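Local coordinates for protein 2-keto-3-deoxygluconate kinase (Thermotoga maritima, PDB 2AFB) that probably phosphorylates the sugar acid 2-keto-3-deoxygluconate with ATP, as a sugar kinase of the pfkB family, at residues A[18-22]-A[117-122]; A[62-68]-A[88-94]; A[259-265]-A[278-284]; A[310-314]-A[337-341]. Numbering follows the deposited sequence.

The chain enters interaction 1 at 18-22, where strand 14-18 of the main sheet passes toward the smaller four-stranded sheet. It returns to this contact at 117-122. Interaction 2 lies within that loop: 62-68 and 88-94 lie on the two strands of a beta-alpha-beta unit at one edge of the main sheet. The two contacts touch, with Thr65 OG1 2.6 Å from Gly19 O. Interactions 3 and 4 follow in series on the other side of the chain's centre. Interaction 3 closes the hairpin at the other edge of the main sheet, and interaction 4 joins the last two helices. They meet at Asn278 N and Glu313 OE1, 2.9 Å apart.

Interaction 1: residues A[18-22]-A[117-122]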
# COMPACT_ATOMS: atom_id res chain seq x y z
N PHE A 18 24.60 20.93 -13.18
CA PHE A 18 25.54 20.43 -12.19
C PHE A 18 25.02 20.70 -10.83
O PHE A 18 24.65 21.81 -10.52
CB PHE A 18 26.85 21.18 -12.29
CG PHE A 18 27.85 20.85 -11.20
CD1 PHE A 18 28.42 19.60 -11.13
CD2 PHE A 18 28.27 21.82 -10.29
CE1 PHE A 18 29.36 19.29 -10.15
CE2 PHE A 18 29.23 21.52 -9.30
CZ PHE A 18 29.76 20.26 -9.24
N GLY A 19 25.08 19.69 -9.99
CA GLY A 19 24.79 19.86 -8.60
C GLY A 19 24.61 18.53 -7.90
O GLY A 19 25.24 17.56 -8.29
N GLU A 20 23.78 18.53 -6.87
CA GLU A 20 23.51 17.33 -6.04
C GLU A 20 22.13 16.76 -6.24
O GLU A 20 21.14 17.49 -6.20
CB GLU A 20 23.69 17.63 -4.53
CG GLU A 20 23.34 16.44 -3.64
CD GLU A 20 23.93 16.48 -2.21
OE1 GLU A 20 24.05 17.57 -1.62
OE2 GLU A 20 24.22 15.40 -1.65
N ILE A 21 22.08 15.45 -6.42
CA ILE A 21 20.85 14.72 -6.38
C ILE A 21 20.79 13.87 -5.11
O ILE A 21 21.77 13.25 -4.70
CB ILE A 21 20.62 13.92 -7.67
CG1 ILE A 21 19.19 13.39 -7.69
CG2 ILE A 21 21.68 12.82 -7.84
CD1 ILE A 21 18.73 12.75 -8.94
N MSE A 22 19.64 13.91 -4.46
CA MSE A 22 19.46 13.27 -3.19
C MSE A 22 18.35 12.27 -3.26
O MSE A 22 17.41 12.43 -4.04
CB MSE A 22 19.08 14.27 -2.12
CG MSE A 22 20.14 15.21 -1.84
SE MSE A 22 19.57 16.60 -0.62
CE MSE A 22 18.33 17.73 -1.85
N ARG A 117 22.29 15.38 4.27
CA ARG A 117 23.05 15.47 3.04
C ARG A 117 24.55 15.60 3.32
O ARG A 117 25.37 15.42 2.45
CB ARG A 117 22.52 16.63 2.16
CG ARG A 117 22.74 18.05 2.76
CD ARG A 117 21.99 19.20 2.00
NE ARG A 117 22.11 19.03 0.56
CZ ARG A 117 21.42 19.75 -0.33
NH1 ARG A 117 20.61 20.72 0.10
NH2 ARG A 117 21.55 19.47 -1.63
N ALA A 118 24.91 15.84 4.56
CA ALA A 118 26.33 16.06 4.87
C ALA A 118 27.17 14.84 4.56
O ALA A 118 26.75 13.72 4.71
CB ALA A 118 26.48 16.47 6.29
N HIS A 119 28.36 15.08 4.07
CA HIS A 119 29.35 14.03 3.81
C HIS A 119 28.96 13.14 2.64
O HIS A 119 29.50 12.06 2.49
CB HIS A 119 29.63 13.19 5.07
CG HIS A 119 29.86 14.01 6.30
ND1 HIS A 119 30.98 14.79 6.48
CD2 HIS A 119 29.11 14.15 7.42
CE1 HIS A 119 30.91 15.39 7.65
NE2 HIS A 119 29.79 15.02 8.25
N SER A 120 28.04 13.62 1.81
CA SER A 120 27.67 12.97 0.57
C SER A 120 28.85 12.95 -0.38
O SER A 120 29.76 13.79 -0.28
CB SER A 120 26.49 13.71 -0.12
OG SER A 120 26.90 15.02 -0.56
N ALA A 121 28.79 12.02 -1.33
CA ALA A 121 29.85 11.85 -2.31
C ALA A 121 30.11 13.17 -3.09
O ALA A 121 31.25 13.54 -3.35
CB ALA A 121 29.49 10.68 -3.26
N ILE A 122 29.06 13.88 -3.46
CA ILE A 122 29.25 15.14 -4.19
C ILE A 122 29.87 16.20 -3.29
O ILE A 122 30.72 16.97 -3.74
CB ILE A 122 27.94 15.64 -4.89
CG1 ILE A 122 28.14 16.95 -5.66
CG2 ILE A 122 26.81 15.89 -3.89
CD1 ILE A 122 28.93 16.80 -6.90
O HOH W 1 20.50 19.84 -4.28
O HOH W 2 25.63 17.63 0.54
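This is a buried contact between two loops, centred on the carboxylate of Glu20. Segment 18-22 links strand 14-18 to strand 22-26, and segment 117-122 follows strand 112-116. Glu20 extends toward the second loop and is bonded through both oxygens. Glu20 OE1 forms a salt bridge with Arg117, 3.1 Å from NH2 and 3.3 Å from NE. Glu20 OE2 accepts a hydrogen bond from Ser120 OG at 2.9 Å. Arg117 and Ser120 can both reach the acid because they start and end a type II beta turn. His119, at the third position of that turn, has a positive phi.

The fold is that of the ribokinase-like kinases, in which a large alpha/beta domain carries a small beta lid. Segment 18-22 runs from the large sheet to the lid sheet, and segment 117-122 leaves the lid sheet. The contact ties the two parts together at their junction.

Two waters extend the polar network. Water 1 joins Glu20 O to Arg117 NH2, and water 2 joins Glu20 OE1 to Arg117 O. The selenium of Met22, a selenomethionine, lies over one face of the Arg117 guanidinium, with SE 3.6 Å from NH2. Ile122 packs CG2 against Glu20 CD at 3.4 Å, and its CD1 is 4.1 Å from Phe18 CE1. At the exposed tip of the turn, His119 stacks on His119 of a second subunit.

Interaction 2: residues A[62-68]-A[88-94]; sequences YFVTKLP and DYIARGG
Tyr89, Ile90 and Tyr62 bury the most surface in this pairing of two parallel strands, 62-67 and 90-92. The axes approach to 4.5 Å at 13°. Lys66 pairs with Ala91 and Leu67 with Arg92. Ala91 N donates to Thr65 O (2.8 Å), Leu67 N to Ala91 O (3.0 Å) and Gly93 N to Leu67 O (3.0 Å).

Before this pairing the backbones separate, and water 3 bridges Phe63 O and Tyr89 N. Tyr62 and Tyr89, both chi1 m, fill this end. Their planes are near parallel (30°) but slid apart, so the rings barely overlap (centroids 5.0 Å). Tyr62 CD2 is 3.3 Å from Tyr89 CE2. Ile90 (m, t) sets CG2 4.1 Å from Leu67 CD1. At the far end Arg92 (m, m, m) donates from NH2 to Pro68 O at 2.9 Å.

This is the strand pair of a beta-alpha-beta unit whose connection contains helix 71-82. Strand 14-18 flanks 62-67 on its other side, helix 46-56 packs on Phe63, and helix 132-135 packs on Val64 and Tyr89.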
# COMPACT_ATOMS: atom_id res chain seq x y z
N TYR A 62 22.28 16.60 -19.91
CA TYR A 62 23.22 15.80 -19.10
C TYR A 62 23.25 16.40 -17.72
O TYR A 62 23.32 17.62 -17.57
CB TYR A 62 24.63 15.83 -19.65
CG TYR A 62 24.78 15.26 -21.02
CD1 TYR A 62 24.33 15.95 -22.13
CD2 TYR A 62 25.44 14.04 -21.22
CE1 TYR A 62 24.48 15.41 -23.42
CE2 TYR A 62 25.61 13.51 -22.50
CZ TYR A 62 25.13 14.21 -23.59
OH TYR A 62 25.29 13.70 -24.86
N PHE A 63 23.22 15.55 -16.71
CA PHE A 63 23.37 16.01 -15.35
C PHE A 63 24.73 15.57 -14.85
O PHE A 63 25.10 14.39 -14.94
CB PHE A 63 22.28 15.42 -14.45
CG PHE A 63 22.39 15.82 -13.02
CD1 PHE A 63 22.35 17.14 -12.67
CD2 PHE A 63 22.47 14.85 -12.00
CE1 PHE A 63 22.43 17.53 -11.35
CE2 PHE A 63 22.53 15.23 -10.69
CZ PHE A 63 22.50 16.59 -10.36
N VAL A 64 25.48 16.52 -14.30
CA VAL A 64 26.81 16.26 -13.81
C VAL A 64 26.77 16.24 -12.28
O VAL A 64 26.32 17.19 -11.67
CB VAL A 64 27.77 17.33 -14.29
CG1 VAL A 64 29.20 17.03 -13.78
CG2 VAL A 64 27.70 17.43 -15.78
N THR A 65 27.28 15.17 -11.69
CA THR A 65 27.32 15.02 -10.25
C THR A 65 28.28 13.87 -9.89
O THR A 65 28.98 13.35 -10.76
CB THR A 65 25.91 14.80 -9.63
OG1 THR A 65 25.96 15.11 -8.24
CG2 THR A 65 25.38 13.37 -9.79
N LYS A 66 28.34 13.55 -8.60
CA LYS A 66 29.04 12.38 -8.09
C LYS A 66 28.03 11.62 -7.23
O LYS A 66 27.27 12.22 -6.45
CB LYS A 66 30.31 12.79 -7.26
CG LYS A 66 31.24 11.65 -7.02
CD LYS A 66 32.43 12.04 -6.21
CE LYS A 66 33.55 10.97 -6.27
NZ LYS A 66 34.77 11.40 -5.45
N LEU A 67 28.00 10.31 -7.43
CA LEU A 67 27.20 9.41 -6.61
C LEU A 67 28.03 8.24 -6.16
O LEU A 67 28.96 7.85 -6.87
CB LEU A 67 26.02 8.86 -7.42
CG LEU A 67 25.00 9.93 -7.80
CD1 LEU A 67 24.02 9.41 -8.79
CD2 LEU A 67 24.30 10.41 -6.54
N PRO A 68 27.66 7.64 -5.02
CA PRO A 68 28.42 6.50 -4.52
C PRO A 68 28.12 5.30 -5.37
O PRO A 68 27.04 5.21 -5.90
CB PRO A 68 27.86 6.28 -3.11
CG PRO A 68 26.46 6.77 -3.21
CD PRO A 68 26.53 7.96 -4.13
N ASP A 88 26.14 10.21 -18.49
CA ASP A 88 27.51 9.97 -18.94
C ASP A 88 28.52 10.62 -18.06
O ASP A 88 29.60 10.10 -17.92
CB ASP A 88 27.74 10.51 -20.37
CG ASP A 88 26.79 9.91 -21.40
OD1 ASP A 88 25.59 9.66 -21.08
OD2 ASP A 88 27.24 9.70 -22.53
N TYR A 89 28.22 11.80 -17.52
CA TYR A 89 29.21 12.56 -16.77
C TYR A 89 29.02 12.46 -15.25
O TYR A 89 29.52 13.27 -14.47
CB TYR A 89 29.20 14.01 -17.21
CG TYR A 89 29.32 14.23 -18.71
CD1 TYR A 89 30.37 13.67 -19.44
CD2 TYR A 89 28.41 15.04 -19.38
CE1 TYR A 89 30.47 13.91 -20.83
CE2 TYR A 89 28.49 15.26 -20.72
CZ TYR A 89 29.52 14.70 -21.45
OH TYR A 89 29.57 14.96 -22.80
N ILE A 90 28.27 11.46 -14.81
CA ILE A 90 28.18 11.24 -13.40
C ILE A 90 29.44 10.51 -12.94
O ILE A 90 29.70 9.38 -13.33
CB ILE A 90 26.94 10.49 -13.04
CG1 ILE A 90 25.73 11.38 -13.40
CG2 ILE A 90 27.00 10.10 -11.55
CD1 ILE A 90 24.44 10.80 -13.03
N ALA A 91 30.21 11.18 -12.09
CA ALA A 91 31.36 10.54 -11.42
C ALA A 91 30.85 9.60 -10.36
O ALA A 91 29.81 9.86 -9.77
CB ALA A 91 32.26 11.61 -10.83
N ARG A 92 31.54 8.48 -10.15
CA ARG A 92 31.17 7.50 -9.12
C ARG A 92 32.26 7.32 -8.06
O ARG A 92 33.47 7.23 -8.37
CB ARG A 92 30.82 6.15 -9.76
CG ARG A 92 29.79 6.21 -10.90
CD ARG A 92 28.42 6.83 -10.49
NE ARG A 92 27.78 6.05 -9.46
CZ ARG A 92 26.90 5.08 -9.65
NH1 ARG A 92 26.43 4.78 -10.85
NH2 ARG A 92 26.42 4.41 -8.59
N GLY A 93 31.87 7.29 -6.80
CA GLY A 93 32.84 7.24 -5.73
C GLY A 93 32.26 7.85 -4.48
O GLY A 93 31.11 8.25 -4.46
N GLY A 94 33.07 7.91 -3.44
CA GLY A 94 32.62 8.40 -2.13
C GLY A 94 31.80 7.38 -1.36
O GLY A 94 31.57 6.26 -1.83
O HOH W 3 25.73 13.25 -17.25

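Interaction 3: residues A[259-265]-A[278-284]; sequences ATVNYWS and NRYEIHI
Tyr263 (chi1 m) holds its ring between two residues of segment 278-284. The guanidinium of Arg279 lies flat on one face, centres 4.0 Å apart and planes at 4°, and Glu281 CG sits over the other, 4.1 Å from the centroid. Arg279 NE makes a salt bridge with Glu255. Strands 261-265 and 280-283 belong to the arms, 261-270 and 273-283, of a beta hairpin at the edge of the main sheet. They are antiparallel and twisted, with axes 4.7 Å apart at 143°.

Asn262-Ile282 and Trp264-Tyr280 are hydrogen-bonded pairs. Val261-His283 and Tyr263-Glu281 are non-hydrogen-bonded pairs. Asn262 N to Ile282 O is 3.2 Å and Ile282 N to Asn262 O 2.8 Å. Trp264 N to Tyr280 O and Tyr280 N to Trp264 O are both 2.8 Å. Ile284 N extends the ladder to Thr260 O at 2.9 Å.

The face with Trp264, Tyr280 and Ile282 packs on helix 308-322. Trp264 (chi1 t) places CB 3.6 Å from Ile282 CD1. On the other face, His283 shares a nickel ion through NE2 with His283 of two neighbouring subunits, so this edge lies at a subunit interface. Val261 CG2 lies over the His283 ring face in a CH-pi contact, 3.9 Å from its centroid.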
# COMPACT_ATOMS: atom_id res chain seq x y z
N ALA A 259 -0.25 25.91 2.88
CA ALA A 259 0.47 24.84 2.23
C ALA A 259 -0.38 24.17 1.17
O ALA A 259 0.12 23.38 0.41
CB ALA A 259 0.94 23.79 3.28
N THR A 260 -1.66 24.46 1.16
CA THR A 260 -2.62 23.81 0.26
C THR A 260 -2.95 24.68 -0.99
O THR A 260 -3.11 24.15 -2.07
CB THR A 260 -3.96 23.46 1.04
OG1 THR A 260 -3.71 22.44 2.02
CG2 THR A 260 -5.10 22.96 0.06
N VAL A 261 -3.06 25.99 -0.80
CA VAL A 261 -3.31 26.96 -1.89
C VAL A 261 -2.23 28.04 -1.93
O VAL A 261 -1.95 28.69 -0.92
CB VAL A 261 -4.70 27.62 -1.74
CG1 VAL A 261 -4.98 28.67 -2.84
CG2 VAL A 261 -5.78 26.57 -1.72
N ASN A 262 -1.60 28.19 -3.11
CA ASN A 262 -0.74 29.32 -3.43
C ASN A 262 -1.23 29.96 -4.76
O ASN A 262 -1.85 29.31 -5.59
CB ASN A 262 0.71 28.91 -3.68
CG ASN A 262 1.46 28.43 -2.45
OD1 ASN A 262 2.64 28.07 -2.57
ND2 ASN A 262 0.82 28.42 -1.28
N TYR A 263 -0.96 31.24 -4.91
CA TYR A 263 -1.04 31.88 -6.20
C TYR A 263 0.35 31.86 -6.77
O TYR A 263 1.33 31.90 -6.02
CB TYR A 263 -1.52 33.30 -6.05
CG TYR A 263 -2.97 33.36 -5.68
CD1 TYR A 263 -3.36 33.32 -4.34
CD2 TYR A 263 -3.95 33.45 -6.66
CE1 TYR A 263 -4.69 33.38 -3.99
CE2 TYR A 263 -5.28 33.53 -6.33
CZ TYR A 263 -5.65 33.49 -4.99
OH TYR A 263 -6.97 33.56 -4.66
N TRP A 264 0.45 31.75 -8.09
CA TRP A 264 1.75 31.60 -8.75
C TRP A 264 1.76 32.30 -10.10
O TRP A 264 0.83 32.13 -10.92
CB TRP A 264 2.05 30.11 -8.92
CG TRP A 264 3.27 29.73 -9.68
CD1 TRP A 264 3.34 29.40 -11.03
CD2 TRP A 264 4.61 29.62 -9.17
NE1 TRP A 264 4.65 29.10 -11.36
CE2 TRP A 264 5.44 29.23 -10.25
CE3 TRP A 264 5.20 29.81 -7.91
CZ2 TRP A 264 6.84 29.03 -10.08
CZ3 TRP A 264 6.55 29.59 -7.77
CH2 TRP A 264 7.35 29.21 -8.84
N SER A 265 2.84 33.04 -10.33
CA SER A 265 3.05 33.74 -11.60
C SER A 265 4.53 34.02 -11.73
O SER A 265 5.29 33.82 -10.78
CB SER A 265 2.26 35.05 -11.65
OG SER A 265 2.80 35.98 -10.73
N ASN A 278 0.23 35.02 -16.79
CA ASN A 278 -0.96 34.77 -16.04
C ASN A 278 -0.62 34.27 -14.62
O ASN A 278 0.41 33.63 -14.39
CB ASN A 278 -1.78 33.74 -16.79
CG ASN A 278 -3.17 33.63 -16.26
OD1 ASN A 278 -3.97 34.57 -16.34
ND2 ASN A 278 -3.49 32.47 -15.66
N ARG A 279 -1.49 34.61 -13.68
CA ARG A 279 -1.40 34.24 -12.30
C ARG A 279 -2.39 33.12 -11.99
O ARG A 279 -3.56 33.23 -12.24
CB ARG A 279 -1.74 35.46 -11.45
CG ARG A 279 -1.51 35.26 -9.94
CD ARG A 279 -1.50 36.63 -9.24
NE ARG A 279 -1.92 36.60 -7.84
CZ ARG A 279 -3.18 36.66 -7.40
NH1 ARG A 279 -4.23 36.66 -8.23
NH2 ARG A 279 -3.40 36.67 -6.09
N TYR A 280 -1.89 32.05 -11.41
CA TYR A 280 -2.71 30.85 -11.21
C TYR A 280 -2.98 30.65 -9.73
O TYR A 280 -2.11 30.88 -8.88
CB TYR A 280 -1.96 29.62 -11.76
CG TYR A 280 -1.66 29.66 -13.23
CD1 TYR A 280 -2.59 29.20 -14.16
CD2 TYR A 280 -0.44 30.14 -13.70
CE1 TYR A 280 -2.33 29.23 -15.54
CE2 TYR A 280 -0.16 30.15 -15.07
CZ TYR A 280 -1.12 29.71 -15.98
OH TYR A 280 -0.88 29.73 -17.30
N GLU A 281 -4.16 30.17 -9.41
CA GLU A 281 -4.43 29.76 -8.04
C GLU A 281 -4.32 28.24 -8.02
O GLU A 281 -4.99 27.57 -8.77
CB GLU A 281 -5.82 30.23 -7.63
CG GLU A 281 -6.17 29.86 -6.20
CD GLU A 281 -7.59 30.20 -5.87
OE1 GLU A 281 -7.90 31.40 -5.88
OE2 GLU A 281 -8.38 29.27 -5.60
N ILE A 282 -3.45 27.69 -7.20
CA ILE A 282 -3.11 26.28 -7.33
C ILE A 282 -3.48 25.58 -6.03
O ILE A 282 -3.06 26.04 -4.96
CB ILE A 282 -1.57 26.12 -7.55
CG1 ILE A 282 -1.14 26.97 -8.75
CG2 ILE A 282 -1.19 24.64 -7.69
CD1 ILE A 282 0.36 26.93 -9.00
N HIS A 283 -4.27 24.51 -6.12
CA HIS A 283 -4.34 23.52 -5.04
C HIS A 283 -3.21 22.55 -5.28
O HIS A 283 -3.20 21.79 -6.27
CB HIS A 283 -5.66 22.74 -5.01
CG HIS A 283 -6.81 23.49 -4.42
ND1 HIS A 283 -7.33 24.64 -4.98
CD2 HIS A 283 -7.58 23.21 -3.33
CE1 HIS A 283 -8.37 25.04 -4.26
NE2 HIS A 283 -8.55 24.18 -3.26
N ILE A 284 -2.27 22.56 -4.36
CA ILE A 284 -0.99 21.91 -4.49
C ILE A 284 -1.02 20.40 -4.16
O ILE A 284 -1.61 20.01 -3.17
CB ILE A 284 0.01 22.66 -3.54
CG1 ILE A 284 0.15 24.13 -4.00
CG2 ILE A 284 1.31 21.98 -3.50
CD1 ILE A 284 0.84 25.01 -2.99

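Interaction 4: residues A[310-314]-A[337-341]; sequences KKAEF and IEKLA. With CA (calcium ion), chain G.
A calcium site borders this contact, which packs two C-terminal helices of the ribokinase-like fold across each other. Segment 310-314 belongs to helix 308-322, and 337-341 to the last helix, 334-341. Both are regular alpha helices, with Phe314 N to Lys310 O at 2.9 Å and Ala341 N to Ile337 O at 3.0 Å. The segment axes cross at 105° and approach to 9.8 Å. The closest CA pair is Glu313 and Ala341, 5.5 Å apart. Small Ala341 permits this approach: its CB lies 3.8 Å from Glu313 O.

Phe314 and Ile337 form the apolar centre. Phe314 has chi1 t and chi2 near 90°, and Ile337 is m, t. Ile337 CG2 points onto one ring face in a CH-pi contact, 3.6 Å from the centroid, while Glu338 CG lies at the ring edge, 4.2 Å from Phe314 CE1. Phe306 packs edge-to-face with Phe314, and Glu313 OE1 accepts a hydrogen bond from Asn278 N.

No hydrogen bond joins the two segments. Lys310 NZ comes to 3.8 Å from Glu338 OE2, a long approach. Glu338 (m, t) carries its carboxylate to the calcium. His8, in the hexahistidine expression tag, also binds the ion, so a native role for the site is doubtful. Both carboxylate oxygens of Glu338 coordinate the calcium, OE1 at 2.6 Å and OE2 at 2.5 Å, with water 4 at 2.9 Å.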
# COMPACT_ATOMS: atom_id res chain seq x y z
N LYS A 310 5.89 34.90 -24.58
CA LYS A 310 5.65 33.47 -24.61
C LYS A 310 6.57 32.74 -23.68
O LYS A 310 6.18 31.74 -23.08
CB LYS A 310 5.74 32.90 -26.04
CG LYS A 310 5.75 31.37 -26.05
CD LYS A 310 5.76 30.78 -27.42
CE LYS A 310 4.93 29.47 -27.51
NZ LYS A 310 5.66 28.29 -27.20
N LYS A 311 7.79 33.22 -23.50
CA LYS A 311 8.66 32.63 -22.50
C LYS A 311 8.05 32.67 -21.11
O LYS A 311 8.22 31.75 -20.32
CB LYS A 311 10.00 33.38 -22.39
CG LYS A 311 11.00 33.00 -23.39
CD LYS A 311 12.34 33.70 -23.12
CE LYS A 311 13.11 33.86 -24.42
NZ LYS A 311 14.54 33.96 -24.15
N ALA A 312 7.40 33.79 -20.78
CA ALA A 312 6.80 33.95 -19.47
C ALA A 312 5.59 33.05 -19.33
O ALA A 312 5.46 32.39 -18.31
CB ALA A 312 6.41 35.40 -19.20
N GLU A 313 4.73 33.01 -20.34
CA GLU A 313 3.49 32.24 -20.22
C GLU A 313 3.80 30.75 -20.16
O GLU A 313 3.24 30.04 -19.32
CB GLU A 313 2.51 32.50 -21.37
CG GLU A 313 1.98 33.90 -21.48
CD GLU A 313 1.22 34.43 -20.24
OE1 GLU A 313 0.86 33.66 -19.28
OE2 GLU A 313 0.96 35.66 -20.25
N PHE A 314 4.69 30.29 -21.05
CA PHE A 314 5.08 28.89 -21.12
C PHE A 314 5.72 28.46 -19.79
O PHE A 314 5.38 27.42 -19.22
CB PHE A 314 6.07 28.68 -22.25
CG PHE A 314 6.42 27.24 -22.49
CD1 PHE A 314 5.68 26.47 -23.41
CD2 PHE A 314 7.53 26.67 -21.87
CE1 PHE A 314 6.02 25.16 -23.63
CE2 PHE A 314 7.85 25.35 -22.09
CZ PHE A 314 7.11 24.61 -22.99
N ILE A 337 1.67 21.76 -21.52
CA ILE A 337 2.05 23.10 -21.08
C ILE A 337 1.43 24.18 -21.98
O ILE A 337 0.84 25.15 -21.49
CB ILE A 337 3.60 23.24 -21.08
CG1 ILE A 337 4.22 22.16 -20.21
CG2 ILE A 337 4.03 24.68 -20.68
CD1 ILE A 337 5.70 22.11 -20.29
N GLU A 338 1.57 24.05 -23.29
CA GLU A 338 0.99 25.03 -24.20
C GLU A 338 -0.51 25.15 -24.03
O GLU A 338 -1.04 26.25 -24.12
CB GLU A 338 1.25 24.67 -25.66
CG GLU A 338 2.67 24.93 -26.09
CD GLU A 338 2.96 24.51 -27.53
OE1 GLU A 338 2.15 23.73 -28.13
OE2 GLU A 338 4.02 24.96 -28.06
N LYS A 339 -1.18 24.03 -23.80
CA LYS A 339 -2.63 23.98 -23.61
C LYS A 339 -3.06 24.85 -22.41
O LYS A 339 -4.06 25.58 -22.46
CB LYS A 339 -3.08 22.52 -23.39
CG LYS A 339 -4.60 22.31 -23.25
CD LYS A 339 -5.36 22.74 -24.51
CE LYS A 339 -6.87 22.74 -24.28
NZ LYS A 339 -7.34 21.38 -23.90
N LEU A 340 -2.28 24.80 -21.34
CA LEU A 340 -2.57 25.62 -20.17
C LEU A 340 -2.27 27.10 -20.48
O LEU A 340 -3.13 27.94 -20.33
CB LEU A 340 -1.74 25.15 -18.97
CG LEU A 340 -1.97 25.97 -17.70
CD1 LEU A 340 -3.43 26.02 -17.32
CD2 LEU A 340 -1.13 25.41 -16.61
N ALA A 341 -1.05 27.38 -20.93
CA ALA A 341 -0.64 28.72 -21.31
C ALA A 341 -1.64 29.36 -22.25
O ALA A 341 -1.95 30.52 -22.10
CB ALA A 341 0.79 28.72 -21.92
CA CA G . 3.76 23.49 -30.12
O HOH W 4 2.43 23.33 -32.66